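Local coordinates for protein (S)-ureidoglycine aminohydrolase (PDB 1RC6) that catalyses the stereospecific, manganese-dependent hydrolysis of (S)-ureidoglycine to (S)-ureidoglycolate and ammonia, a step in the breakdown of allantoin, at residues G24-L29 with Y213-N218; V35-P40 with D46-S51; P53-S58 with Y227-A232; G80-L85 with F177-H182; F130-R135 with I250-C255. One frame throughout, in Å; residues are numbered along the deposited sequence.

Contact 1. Residues G24-L29 with Y213-N218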
# COMPACT_ATOMS: atom_id res chain seq x y z
N GLY A 24 1.25 8.50 -15.73
CA GLY A 24 0.44 7.53 -16.45
C GLY A 24 1.18 6.23 -16.72
O GLY A 24 0.57 5.19 -16.98
N ASN A 25 2.51 6.29 -16.67
CA ASN A 25 3.31 5.10 -16.90
C ASN A 25 3.85 4.57 -15.60
O ASN A 25 3.54 3.45 -15.21
CB ASN A 25 4.45 5.40 -17.86
CG ASN A 25 4.08 5.08 -19.29
OD1 ASN A 25 4.87 5.31 -20.21
ND2 ASN A 25 2.88 4.54 -19.48
N PHE A 26 4.67 5.36 -14.94
CA PHE A 26 5.21 4.92 -13.67
C PHE A 26 5.87 6.08 -12.95
O PHE A 26 6.09 7.14 -13.53
CB PHE A 26 6.20 3.77 -13.88
CG PHE A 26 7.63 4.21 -14.04
CD1 PHE A 26 8.47 4.30 -12.93
CD2 PHE A 26 8.14 4.54 -15.30
CE1 PHE A 26 9.79 4.72 -13.07
CE2 PHE A 26 9.47 4.96 -15.45
CZ PHE A 26 10.30 5.05 -14.33
N ALA A 27 6.16 5.87 -11.67
CA ALA A 27 6.80 6.89 -10.85
C ALA A 27 7.48 6.22 -9.67
O ALA A 27 6.91 5.33 -9.06
CB ALA A 27 5.77 7.87 -10.34
N LEU A 28 8.70 6.63 -9.38
CA LEU A 28 9.43 6.08 -8.26
C LEU A 28 9.48 7.23 -7.28
O LEU A 28 9.98 8.30 -7.59
CB LEU A 28 10.84 5.66 -8.67
CG LEU A 28 11.83 5.13 -7.62
CD1 LEU A 28 12.24 6.25 -6.69
CD2 LEU A 28 11.21 4.00 -6.84
N LEU A 29 8.91 7.03 -6.10
CA LEU A 29 8.87 8.05 -5.08
C LEU A 29 9.60 7.58 -3.85
O LEU A 29 9.56 6.39 -3.52
CB LEU A 29 7.42 8.37 -4.71
CG LEU A 29 6.66 9.45 -5.47
CD1 LEU A 29 7.10 9.56 -6.91
CD2 LEU A 29 5.19 9.12 -5.38
N TYR A 213 14.52 -2.96 -9.80
CA TYR A 213 13.32 -2.97 -10.61
C TYR A 213 13.63 -2.52 -12.02
O TYR A 213 14.61 -1.83 -12.25
CB TYR A 213 12.26 -2.04 -10.01
CG TYR A 213 11.02 -2.73 -9.52
CD1 TYR A 213 11.08 -3.67 -8.49
CD2 TYR A 213 9.78 -2.44 -10.08
CE1 TYR A 213 9.92 -4.30 -8.03
CE2 TYR A 213 8.62 -3.06 -9.63
CZ TYR A 213 8.70 -3.99 -8.60
OH TYR A 213 7.55 -4.61 -8.16
N ASN A 214 12.78 -2.93 -12.95
CA ASN A 214 12.93 -2.55 -14.34
C ASN A 214 11.60 -2.00 -14.79
O ASN A 214 10.74 -2.73 -15.28
CB ASN A 214 13.29 -3.77 -15.19
CG ASN A 214 13.39 -3.43 -16.67
OD1 ASN A 214 14.32 -2.74 -17.09
ND2 ASN A 214 12.43 -3.90 -17.46
N LEU A 215 11.43 -0.69 -14.61
CA LEU A 215 10.19 -0.02 -14.99
C LEU A 215 10.11 0.22 -16.49
O LEU A 215 9.76 -0.69 -17.25
CB LEU A 215 10.06 1.31 -14.23
CG LEU A 215 10.04 1.24 -12.69
CD1 LEU A 215 8.95 0.29 -12.23
CD2 LEU A 215 11.40 0.78 -12.16
N ASP A 216 10.43 1.43 -16.93
CA ASP A 216 10.39 1.74 -18.35
C ASP A 216 11.71 1.39 -19.00
O ASP A 216 12.45 2.25 -19.49
CB ASP A 216 10.05 3.22 -18.57
CG ASP A 216 8.56 3.50 -18.39
OD1 ASP A 216 8.17 4.69 -18.40
OD2 ASP A 216 7.78 2.54 -18.25
N ASN A 217 12.01 0.09 -19.00
CA ASN A 217 13.22 -0.46 -19.58
C ASN A 217 14.50 -0.01 -18.91
O ASN A 217 15.58 -0.28 -19.41
CB ASN A 217 13.30 -0.11 -21.06
CG ASN A 217 12.22 -0.79 -21.86
OD1 ASN A 217 12.17 -0.67 -23.09
ND2 ASN A 217 11.35 -1.52 -21.17
N ASN A 218 14.38 0.67 -17.78
CA ASN A 218 15.57 1.12 -17.08
C ASN A 218 15.64 0.54 -15.69
O ASN A 218 14.66 0.52 -14.95
CB ASN A 218 15.61 2.65 -17.02
CG ASN A 218 15.92 3.28 -18.37
OD1 ASN A 218 17.03 3.14 -18.90
ND2 ASN A 218 14.93 3.96 -18.95
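The CA atoms of Phe26, at the start of strand 26-29, and Leu215, just past strand 210-214, lie 7.1 Å apart, and side chains bridge the gap. Leu215 comes over one face of the Phe26 ring. Its CB sits 3.5 Å from the ring centroid and 7° off the normal, a CH-pi contact. Leu215 CG lies nearer one side of the ring, 3.4 Å from Phe26 CD1. The two strands belong to different sheets of the C-terminal cupin barrel, so the ring packs between sheets. Asp216, the centre of an inverse gamma turn, approaches the ring differently. Its OD1 lies at the ring edge, in plane, 3.1 Å from Phe26 CD2. The carboxylate is turned 82° from the ring plane. Asp216 CG lies beside its own backbone N (chi1 -78°), which directs the carboxylate to this edge. Asn25 CB makes a loose van der Waals contact, 3.8 Å from Asp216 OD1. Leu215 also touches Gln236, which by similarity binds manganese and substrate.

Contact 2. Residues V35-P40 with D46-S51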
# COMPACT_ATOMS: atom_id res chain seq x y z
N VAL A 35 7.91 16.35 1.18
CA VAL A 35 7.35 17.25 2.16
C VAL A 35 6.12 16.56 2.73
O VAL A 35 5.41 15.87 2.01
CB VAL A 35 6.93 18.59 1.50
CG1 VAL A 35 6.79 19.68 2.57
CG2 VAL A 35 7.95 18.99 0.42
N LYS A 36 5.88 16.75 4.01
CA LYS A 36 4.73 16.13 4.64
C LYS A 36 3.42 16.83 4.26
O LYS A 36 3.41 18.01 3.91
CB LYS A 36 4.93 16.12 6.16
CG LYS A 36 6.30 15.57 6.58
CD LYS A 36 6.63 14.27 5.82
CE LYS A 36 8.10 13.85 5.95
NZ LYS A 36 8.50 13.48 7.33
N ASN A 37 2.32 16.09 4.30
CA ASN A 37 1.02 16.62 3.97
C ASN A 37 0.19 16.84 5.22
O ASN A 37 0.08 15.95 6.07
CB ASN A 37 0.28 15.65 3.06
CG ASN A 37 0.88 15.55 1.69
OD1 ASN A 37 0.76 16.47 0.89
ND2 ASN A 37 1.54 14.43 1.40
N ILE A 38 -0.39 18.03 5.35
CA ILE A 38 -1.24 18.34 6.49
C ILE A 38 -2.63 17.94 6.08
O ILE A 38 -3.26 18.64 5.30
CB ILE A 38 -1.25 19.84 6.80
CG1 ILE A 38 0.11 20.28 7.33
CG2 ILE A 38 -2.37 20.15 7.77
CD1 ILE A 38 0.52 19.58 8.59
N ILE A 39 -3.12 16.82 6.59
CA ILE A 39 -4.45 16.36 6.24
C ILE A 39 -5.39 16.45 7.43
O ILE A 39 -5.15 15.85 8.47
CB ILE A 39 -4.42 14.89 5.76
CG1 ILE A 39 -3.44 14.73 4.60
CG2 ILE A 39 -5.82 14.46 5.33
CD1 ILE A 39 -3.25 13.29 4.16
N PRO A 40 -6.49 17.22 7.29
CA PRO A 40 -7.43 17.33 8.41
C PRO A 40 -7.86 15.95 8.94
O PRO A 40 -8.13 15.02 8.18
CB PRO A 40 -8.59 18.13 7.81
CG PRO A 40 -8.49 17.85 6.33
CD PRO A 40 -7.01 17.88 6.08
N ASP A 46 3.06 12.21 10.87
CA ASP A 46 3.48 12.77 9.60
C ASP A 46 2.80 11.99 8.48
O ASP A 46 3.05 10.79 8.31
CB ASP A 46 5.00 12.67 9.43
CG ASP A 46 5.75 13.41 10.51
OD1 ASP A 46 5.28 14.51 10.88
OD2 ASP A 46 6.80 12.90 10.98
N ALA A 47 1.94 12.65 7.71
CA ALA A 47 1.27 11.96 6.61
C ALA A 47 1.85 12.41 5.29
O ALA A 47 2.05 13.60 5.04
CB ALA A 47 -0.23 12.22 6.64
N THR A 48 2.13 11.45 4.43
CA THR A 48 2.66 11.78 3.14
C THR A 48 1.90 11.05 2.05
O THR A 48 1.95 9.83 1.93
CB THR A 48 4.18 11.47 3.10
OG1 THR A 48 4.57 11.22 1.75
CG2 THR A 48 4.51 10.27 3.97
N ILE A 49 1.14 11.82 1.29
CA ILE A 49 0.34 11.30 0.18
C ILE A 49 1.25 10.77 -0.94
O ILE A 49 2.27 11.39 -1.26
CB ILE A 49 -0.54 12.41 -0.38
CG1 ILE A 49 -1.50 12.89 0.70
CG2 ILE A 49 -1.28 11.94 -1.59
CD1 ILE A 49 -2.18 14.20 0.37
N LEU A 50 0.88 9.62 -1.51
CA LEU A 50 1.66 9.00 -2.58
C LEU A 50 0.93 9.06 -3.91
O LEU A 50 0.91 10.10 -4.55
CB LEU A 50 1.98 7.55 -2.20
CG LEU A 50 2.70 7.50 -0.84
CD1 LEU A 50 2.97 6.07 -0.44
CD2 LEU A 50 3.99 8.27 -0.91
N SER A 51 0.33 7.97 -4.35
CA SER A 51 -0.39 8.01 -5.61
C SER A 51 -1.70 8.81 -5.47
O SER A 51 -2.33 8.83 -4.42
CB SER A 51 -0.70 6.59 -6.07
OG SER A 51 0.49 5.86 -6.31
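Asn37 and Ile49 carry much of this contact, where segment 35-40 runs across strand 46-49, the outermost strand of the six-stranded sheet of the N-terminal cupin domain. The touching parts run 82° apart. The Ile49 side chain can be followed outward. Its CB lies 4.0 Å from Asn37 CG, beside the amide group. CG1 turns back beside the Ile49 backbone N (chi1 -62°) and so reaches both partners. It is 3.7 Å from Asn37 CG and 3.9 Å from Ile39 CD1. The tip, Ile49 CD1, rests 3.6 Å from Asn37 CG. The Asn37 and Ile49 side chains cross at about a right angle. One backbone hydrogen bond joins the segments, from Asn37 N to Ala47 O at 2.6 Å. Lys36 NZ is 4.1 Å from Asp46 OD2, too far for a salt bridge, and Lys36 is poorly ordered. Ile39 also touches Tyr62 of the next strand, and its CD1 lies 4.1 Å from the methyl CB of Ala47.

Contact 3. Residues P53-S58 with Y227-A232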
# COMPACT_ATOMS: atom_id res chain seq x y z
N PRO A 53 -5.01 10.65 -8.33
CA PRO A 53 -5.48 10.69 -9.72
C PRO A 53 -4.61 11.60 -10.58
O PRO A 53 -4.41 11.33 -11.76
CB PRO A 53 -6.90 11.22 -9.58
CG PRO A 53 -7.34 10.59 -8.31
CD PRO A 53 -6.14 10.83 -7.40
N LYS A 54 -4.10 12.66 -9.97
CA LYS A 54 -3.26 13.60 -10.68
C LYS A 54 -2.00 12.92 -11.18
O LYS A 54 -1.28 13.45 -12.02
CB LYS A 54 -2.90 14.78 -9.78
CG LYS A 54 -2.55 16.03 -10.57
CD LYS A 54 -2.72 17.30 -9.74
CE LYS A 54 -2.67 18.54 -10.63
NZ LYS A 54 -1.37 18.68 -11.37
N LEU A 55 -1.74 11.72 -10.67
CA LEU A 55 -0.58 10.97 -11.09
C LEU A 55 -1.07 9.92 -12.07
O LEU A 55 -0.29 9.21 -12.69
CB LEU A 55 0.06 10.28 -9.89
CG LEU A 55 1.58 10.05 -9.93
CD1 LEU A 55 1.95 8.84 -9.08
CD2 LEU A 55 2.01 9.83 -11.35
N GLY A 56 -2.39 9.81 -12.19
CA GLY A 56 -2.97 8.83 -13.10
C GLY A 56 -3.67 7.68 -12.39
O GLY A 56 -4.46 6.96 -13.00
N ALA A 57 -3.40 7.52 -11.10
CA ALA A 57 -4.00 6.45 -10.32
C ALA A 57 -5.49 6.66 -10.12
O ALA A 57 -5.98 7.79 -10.15
CB ALA A 57 -3.31 6.34 -8.98
N SER A 58 -6.20 5.56 -9.91
CA SER A 58 -7.64 5.61 -9.68
C SER A 58 -7.85 5.32 -8.20
O SER A 58 -8.85 4.72 -7.81
CB SER A 58 -8.35 4.57 -10.53
OG SER A 58 -7.92 3.26 -10.20
N TYR A 227 8.58 3.84 -2.85
CA TYR A 227 7.22 3.63 -3.30
C TYR A 227 7.23 3.68 -4.80
O TYR A 227 7.91 4.50 -5.39
CB TYR A 227 6.28 4.72 -2.79
CG TYR A 227 4.88 4.54 -3.31
CD1 TYR A 227 4.02 3.59 -2.76
CD2 TYR A 227 4.42 5.29 -4.39
CE1 TYR A 227 2.74 3.37 -3.29
CE2 TYR A 227 3.15 5.09 -4.93
CZ TYR A 227 2.32 4.14 -4.37
OH TYR A 227 1.07 3.96 -4.90
N ILE A 228 6.45 2.82 -5.44
CA ILE A 228 6.44 2.80 -6.88
C ILE A 228 5.04 2.77 -7.46
O ILE A 228 4.22 1.93 -7.09
CB ILE A 228 7.17 1.57 -7.41
CG1 ILE A 228 8.51 1.43 -6.72
CG2 ILE A 228 7.34 1.68 -8.92
CD1 ILE A 228 9.21 0.14 -7.04
N PHE A 229 4.77 3.69 -8.39
CA PHE A 229 3.48 3.72 -9.06
C PHE A 229 3.61 3.16 -10.47
O PHE A 229 4.23 3.78 -11.32
CB PHE A 229 2.92 5.13 -9.16
CG PHE A 229 1.71 5.22 -10.04
CD1 PHE A 229 1.74 5.95 -11.22
CD2 PHE A 229 0.54 4.55 -9.69
CE1 PHE A 229 0.62 6.01 -12.06
CE2 PHE A 229 -0.59 4.60 -10.51
CZ PHE A 229 -0.55 5.33 -11.69
N MET A 230 3.02 2.00 -10.70
CA MET A 230 3.06 1.34 -12.00
C MET A 230 1.73 1.63 -12.68
O MET A 230 0.70 1.06 -12.31
CB MET A 230 3.24 -0.16 -11.80
CG MET A 230 4.46 -0.56 -10.95
SD MET A 230 4.36 -2.31 -10.40
CE MET A 230 5.44 -2.31 -8.98
N GLY A 231 1.74 2.51 -13.66
CA GLY A 231 0.51 2.87 -14.36
C GLY A 231 -0.12 1.80 -15.23
O GLY A 231 0.43 0.72 -15.43
N ALA A 232 -1.29 2.12 -15.77
CA ALA A 232 -2.01 1.20 -16.64
C ALA A 232 -1.28 1.03 -17.98
O ALA A 232 -0.89 2.01 -18.63
CB ALA A 232 -3.43 1.71 -16.88
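Phe229 sits on strand 227-230 of the C-terminal cupin barrel and meets Leu55 and Ala57, which lie in the loop leading to strand 60-67 of the N-terminal cupin. The ring is the centre of the contact. Its CG stands anti to the backbone N (chi1 171°), and this carries the ring out from the strand to the loop. Leu55 and Phe229 lie alongside, pointing opposite ways, with Leu55 CD1 3.6 Å from Phe229 CD1. Leu55 CD2 is a little farther, 3.9 Å from the same ring carbon. Farther along the same side of the ring, Ala57 CB lies 3.6 Å from Phe229 CE2. The backbone follows the ring between these two, and Leu55 O is 3.4 Å from Phe229 CE1. The loop is shaped by a short 3-10 turn, in which Gly56 N bonds to Pro53 O at 2.6 Å. Gly56 has a phi of 110°, where a CB would collide with the preceding carbonyl. An alanine at Phe229 would remove the ring and would probably leave Leu55 and Ala57 without their shared apolar partner, opening a gap between loop and strand. Ser51 and Ala27 also touch the ring. The side chain of His202, a manganese ligand by similarity, is about 6 Å away. A loop of one cupin domain packed on a strand of the other fits a bicupin.

Contact 4. Residues G80-L85 with F177-H182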
# COMPACT_ATOMS: atom_id res chain seq x y z
N GLY A 80 -19.27 5.59 -0.29
CA GLY A 80 -18.87 4.95 -1.54
C GLY A 80 -17.37 4.77 -1.65
O GLY A 80 -16.85 4.45 -2.72
N ILE A 81 -16.66 4.94 -0.54
CA ILE A 81 -15.22 4.83 -0.52
C ILE A 81 -14.77 3.65 0.33
O ILE A 81 -15.17 3.55 1.49
CB ILE A 81 -14.61 6.12 0.04
CG1 ILE A 81 -14.79 7.24 -0.98
CG2 ILE A 81 -13.15 5.91 0.41
CD1 ILE A 81 -14.32 8.58 -0.50
N GLU A 82 -13.96 2.76 -0.24
CA GLU A 82 -13.44 1.62 0.51
C GLU A 82 -12.00 1.94 0.92
O GLU A 82 -11.29 2.67 0.21
CB GLU A 82 -13.50 0.33 -0.34
CG GLU A 82 -12.70 0.37 -1.63
CD GLU A 82 -12.95 -0.85 -2.52
OE1 GLU A 82 -13.14 -1.97 -1.99
OE2 GLU A 82 -12.94 -0.69 -3.76
N THR A 83 -11.55 1.42 2.06
CA THR A 83 -10.21 1.71 2.54
C THR A 83 -9.47 0.49 2.99
O THR A 83 -10.06 -0.55 3.22
CB THR A 83 -10.23 2.70 3.71
OG1 THR A 83 -10.90 2.11 4.81
CG2 THR A 83 -10.94 3.98 3.31
N PHE A 84 -8.15 0.63 3.13
CA PHE A 84 -7.30 -0.47 3.56
C PHE A 84 -6.11 0.07 4.33
O PHE A 84 -5.45 1.02 3.89
CB PHE A 84 -6.83 -1.26 2.34
CG PHE A 84 -5.80 -2.31 2.65
CD1 PHE A 84 -4.45 -1.97 2.72
CD2 PHE A 84 -6.18 -3.63 2.89
CE1 PHE A 84 -3.50 -2.94 3.04
CE2 PHE A 84 -5.22 -4.60 3.20
CZ PHE A 84 -3.89 -4.26 3.28
N LEU A 85 -5.82 -0.52 5.47
CA LEU A 85 -4.70 -0.09 6.29
C LEU A 85 -3.75 -1.26 6.56
O LEU A 85 -4.19 -2.38 6.76
CB LEU A 85 -5.22 0.47 7.63
CG LEU A 85 -4.20 0.93 8.69
CD1 LEU A 85 -4.90 1.77 9.75
CD2 LEU A 85 -3.52 -0.27 9.31
N PHE A 177 -15.67 -8.08 -3.90
CA PHE A 177 -14.49 -7.23 -3.85
C PHE A 177 -14.06 -6.79 -5.24
O PHE A 177 -14.07 -7.58 -6.18
CB PHE A 177 -13.35 -7.96 -3.14
CG PHE A 177 -13.55 -8.12 -1.66
CD1 PHE A 177 -12.91 -7.28 -0.77
CD2 PHE A 177 -14.42 -9.08 -1.17
CE1 PHE A 177 -13.14 -7.39 0.60
CE2 PHE A 177 -14.65 -9.20 0.19
CZ PHE A 177 -14.01 -8.36 1.07
N ASP A 178 -13.71 -5.52 -5.36
CA ASP A 178 -13.28 -4.96 -6.63
C ASP A 178 -11.79 -4.58 -6.56
O ASP A 178 -11.31 -3.80 -7.37
CB ASP A 178 -14.12 -3.72 -6.95
CG ASP A 178 -13.86 -2.57 -6.00
OD1 ASP A 178 -13.12 -2.76 -5.01
OD2 ASP A 178 -14.40 -1.47 -6.25
N MET A 179 -11.07 -5.14 -5.59
CA MET A 179 -9.65 -4.86 -5.45
C MET A 179 -9.01 -5.90 -4.57
O MET A 179 -9.69 -6.79 -4.06
CB MET A 179 -9.43 -3.49 -4.81
CG MET A 179 -10.07 -3.39 -3.45
SD MET A 179 -9.15 -2.37 -2.29
CE MET A 179 -9.99 -0.95 -2.43
N ASN A 180 -7.70 -5.80 -4.40
CA ASN A 180 -6.98 -6.71 -3.55
C ASN A 180 -5.60 -6.13 -3.25
O ASN A 180 -5.09 -5.33 -4.02
CB ASN A 180 -6.86 -8.08 -4.20
CG ASN A 180 -6.77 -9.21 -3.18
OD1 ASN A 180 -7.08 -10.36 -3.49
ND2 ASN A 180 -6.33 -8.89 -1.98
N MET A 181 -5.03 -6.51 -2.12
CA MET A 181 -3.71 -6.06 -1.72
C MET A 181 -2.83 -7.31 -1.67
O MET A 181 -3.28 -8.37 -1.24
CB MET A 181 -3.74 -5.40 -0.33
CG MET A 181 -4.51 -4.08 -0.22
SD MET A 181 -3.78 -2.65 -1.06
CE MET A 181 -2.06 -3.01 -0.90
N HIS A 182 -1.59 -7.20 -2.13
CA HIS A 182 -0.70 -8.35 -2.11
C HIS A 182 0.66 -7.98 -1.56
O HIS A 182 1.05 -6.81 -1.58
CB HIS A 182 -0.51 -8.93 -3.52
CG HIS A 182 -1.77 -9.32 -4.20
ND1 HIS A 182 -2.55 -8.43 -4.91
CD2 HIS A 182 -2.40 -10.51 -4.30
CE1 HIS A 182 -3.60 -9.05 -5.41
NE2 HIS A 182 -3.53 -10.32 -5.05
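Phe84 and Met181 cross obliquely, with the methionine laid over one face of the ring. Met181 CG is almost exactly above the centre, 3.3 Å from the Phe84 centroid and 2° off the normal, in a CH-pi contact. The sulfur follows over the same face. Met181 SD is 4.2 Å from the Phe84 centroid, a Met-aromatic contact. The bend of the methionine chain at chi2 folds SD back over the ring. Phe84 CG is anti to its backbone N (chi1 172°), and the ring reaches across to strand 179-186. Glu82 and Asp178 reach toward each other from the two segments, their carboxylate planes 42° apart. Glu82 OE2 is modelled 2.4 Å from Asp178 OD1, a separation too doubtful at this resolution to define the bonding. Each acid has a clearer partner: Glu82 OE1 bonds Tyr110 OH, and Asp178 OD2 bonds Val137 N. The touching parts of the two segments run 11° apart but lie in different sheets. Strand 81-89 sits between strands 127-135 and 107-111 in the N-terminal cupin, while strand 179-186 sits between strands 247-254 and 166-169 in the C-terminal one.

Contact 5. Residues F130-R135 with I250-C255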
# COMPACT_ATOMS: atom_id res chain seq x y z
N PHE A 130 0.49 2.18 6.41
CA PHE A 130 0.32 2.35 4.97
C PHE A 130 -1.18 2.44 4.74
O PHE A 130 -1.91 1.53 5.12
CB PHE A 130 0.86 1.15 4.20
CG PHE A 130 0.54 1.19 2.73
CD1 PHE A 130 1.11 2.15 1.90
CD2 PHE A 130 -0.39 0.32 2.18
CE1 PHE A 130 0.78 2.23 0.56
CE2 PHE A 130 -0.74 0.39 0.84
CZ PHE A 130 -0.16 1.35 0.03
N LEU A 131 -1.64 3.52 4.12
CA LEU A 131 -3.07 3.72 3.88
C LEU A 131 -3.43 3.73 2.42
O LEU A 131 -2.62 4.13 1.58
CB LEU A 131 -3.53 5.03 4.49
CG LEU A 131 -4.02 4.95 5.94
CD1 LEU A 131 -4.43 6.33 6.37
CD2 LEU A 131 -5.18 3.95 6.06
N TYR A 132 -4.66 3.32 2.13
CA TYR A 132 -5.13 3.24 0.77
C TYR A 132 -6.63 3.42 0.70
O TYR A 132 -7.36 2.93 1.56
CB TYR A 132 -4.75 1.88 0.19
CG TYR A 132 -5.26 1.60 -1.21
CD1 TYR A 132 -6.57 1.21 -1.42
CD2 TYR A 132 -4.41 1.69 -2.31
CE1 TYR A 132 -7.02 0.90 -2.71
CE2 TYR A 132 -4.85 1.39 -3.59
CZ TYR A 132 -6.15 0.99 -3.79
OH TYR A 132 -6.57 0.61 -5.05
N LYS A 133 -7.10 4.11 -0.33
CA LYS A 133 -8.53 4.31 -0.50
C LYS A 133 -8.85 4.45 -1.98
O LYS A 133 -8.02 4.91 -2.75
CB LYS A 133 -9.00 5.56 0.23
CG LYS A 133 -8.54 6.87 -0.40
CD LYS A 133 -9.24 8.08 0.21
CE LYS A 133 -8.74 9.36 -0.40
NZ LYS A 133 -9.45 10.57 0.11
N ARG A 134 -10.04 4.03 -2.37
CA ARG A 134 -10.50 4.14 -3.76
C ARG A 134 -12.02 4.17 -3.74
O ARG A 134 -12.64 3.86 -2.73
CB ARG A 134 -10.03 2.95 -4.61
CG ARG A 134 -10.74 1.66 -4.33
CD ARG A 134 -10.26 0.53 -5.22
NE ARG A 134 -10.53 0.78 -6.64
CZ ARG A 134 -9.58 1.04 -7.54
NH1 ARG A 134 -8.31 1.08 -7.17
NH2 ARG A 134 -9.91 1.27 -8.80
N ARG A 135 -12.61 4.57 -4.86
CA ARG A 135 -14.05 4.62 -4.96
C ARG A 135 -14.54 3.23 -5.38
O ARG A 135 -14.26 2.76 -6.49
CB ARG A 135 -14.48 5.70 -5.96
CG ARG A 135 -15.98 5.92 -6.05
CD ARG A 135 -16.30 7.39 -6.24
NE ARG A 135 -15.63 7.98 -7.40
CZ ARG A 135 -15.67 9.28 -7.72
NH1 ARG A 135 -16.35 10.13 -6.96
NH2 ARG A 135 -15.02 9.72 -8.79
N ILE A 250 4.55 -4.53 -0.57
CA ILE A 250 3.10 -4.65 -0.57
C ILE A 250 2.59 -3.83 -1.73
O ILE A 250 3.16 -2.79 -2.06
CB ILE A 250 2.51 -4.13 0.75
CG1 ILE A 250 1.00 -4.34 0.76
CG2 ILE A 250 2.89 -2.66 0.95
CD1 ILE A 250 0.38 -4.13 2.12
N TYR A 251 1.51 -4.28 -2.37
CA TYR A 251 0.97 -3.54 -3.49
C TYR A 251 -0.49 -3.79 -3.78
O TYR A 251 -1.00 -4.90 -3.61
CB TYR A 251 1.79 -3.83 -4.76
CG TYR A 251 1.53 -5.19 -5.37
CD1 TYR A 251 2.23 -6.32 -4.94
CD2 TYR A 251 0.59 -5.34 -6.39
CE1 TYR A 251 2.01 -7.58 -5.53
CE2 TYR A 251 0.35 -6.59 -6.98
CZ TYR A 251 1.07 -7.70 -6.55
OH TYR A 251 0.82 -8.93 -7.12
N SER A 252 -1.16 -2.75 -4.25
CA SER A 252 -2.57 -2.80 -4.57
C SER A 252 -2.81 -3.27 -6.00
O SER A 252 -1.89 -3.35 -6.80
CB SER A 252 -3.20 -1.43 -4.37
OG SER A 252 -2.46 -0.43 -5.04
N LYS A 253 -4.07 -3.56 -6.30
CA LYS A 253 -4.46 -4.06 -7.61
C LYS A 253 -5.98 -4.09 -7.67
O LYS A 253 -6.62 -4.73 -6.85
CB LYS A 253 -3.91 -5.48 -7.77
CG LYS A 253 -4.68 -6.37 -8.73
CD LYS A 253 -4.38 -7.85 -8.46
CE LYS A 253 -4.99 -8.77 -9.52
NZ LYS A 253 -4.38 -8.61 -10.88
N ASP A 254 -6.57 -3.39 -8.64
CA ASP A 254 -8.02 -3.40 -8.80
C ASP A 254 -8.35 -4.68 -9.59
O ASP A 254 -7.53 -5.16 -10.37
CB ASP A 254 -8.50 -2.18 -9.59
CG ASP A 254 -7.90 -2.12 -10.98
OD1 ASP A 254 -6.69 -1.83 -11.10
OD2 ASP A 254 -8.63 -2.37 -11.95
N CYS A 255 -9.55 -5.23 -9.39
CA CYS A 255 -9.92 -6.45 -10.08
C CYS A 255 -11.40 -6.76 -10.06
O CYS A 255 -12.20 -6.02 -9.48
CB CYS A 255 -9.18 -7.62 -9.44
SG CYS A 255 -9.54 -7.77 -7.67
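Tyr132 and Ser252 touch across the interface of the two cupin barrels. Ser252 OG is 3.3 Å from Tyr132 CE2, and Ser252 CB lies 3.4 Å from the same atom. Farther along the strands, Arg134 and Asp254 cross at about a right angle. Asp254 CB lies over one face of the guanidinium, 3.8 Å from Arg134 NH2. The charged ends stay apart, with Arg134 NH2 5.0 Å from Asp254 OD2. Within strand 127-135, Arg134 NH1 donates to Tyr132 OH at 2.8 Å. The hydroxyl lies 4° out of the guanidinium plane, and this bond helps fix the group's turn. Outside the segments, Ser58 OG bonds Arg134 NH2, and Phe59 stacks on the Tyr132 ring. A leucine in place of Tyr132 would lack the hydroxyl and the ring, so Arg134 NH1 would probably lose its acceptor and Phe59 its stacking partner. Ser252 O accepts from His202 ND1, which is consistent with second-shell positioning of a manganese ligand assigned by similarity. Lys253, a substrate-binding residue by similarity, sits between Ser252 and Asp254, and its CB points away from strand 127-135. Chemically, the domains meet here through van der Waals contact, while the hydrogen bonds go to residues of the same strand or outside the two segments, and Asp254 is probably only a weak, longer-range electrostatic partner of Arg134.

Contacts 4 and 5 lie nearest the centre of the chain, their centres 5 Å apart, and face the same two sheets across the domain interface. Contact 4 is fully buried; contact 5 is partly buried and more polar. Contact 3 joins the same two domains through a loop, and Ser58 bonds Arg134 of contact 5. Strand 26-29 of contact 1 pairs with strand 227-230 of contact 3, yet contact 1 lies inside one barrel. Contacts 1 and 2 lie farthest out; contact 2 has the smallest share of buried residues and is away from the annotated sites. Its Ser51 bonds Tyr227 of contact 3. Contacts 1, 3, 4 and 5 each centre on an aromatic ring, whereas contact 2 pairs a backbone bond with aliphatic packing.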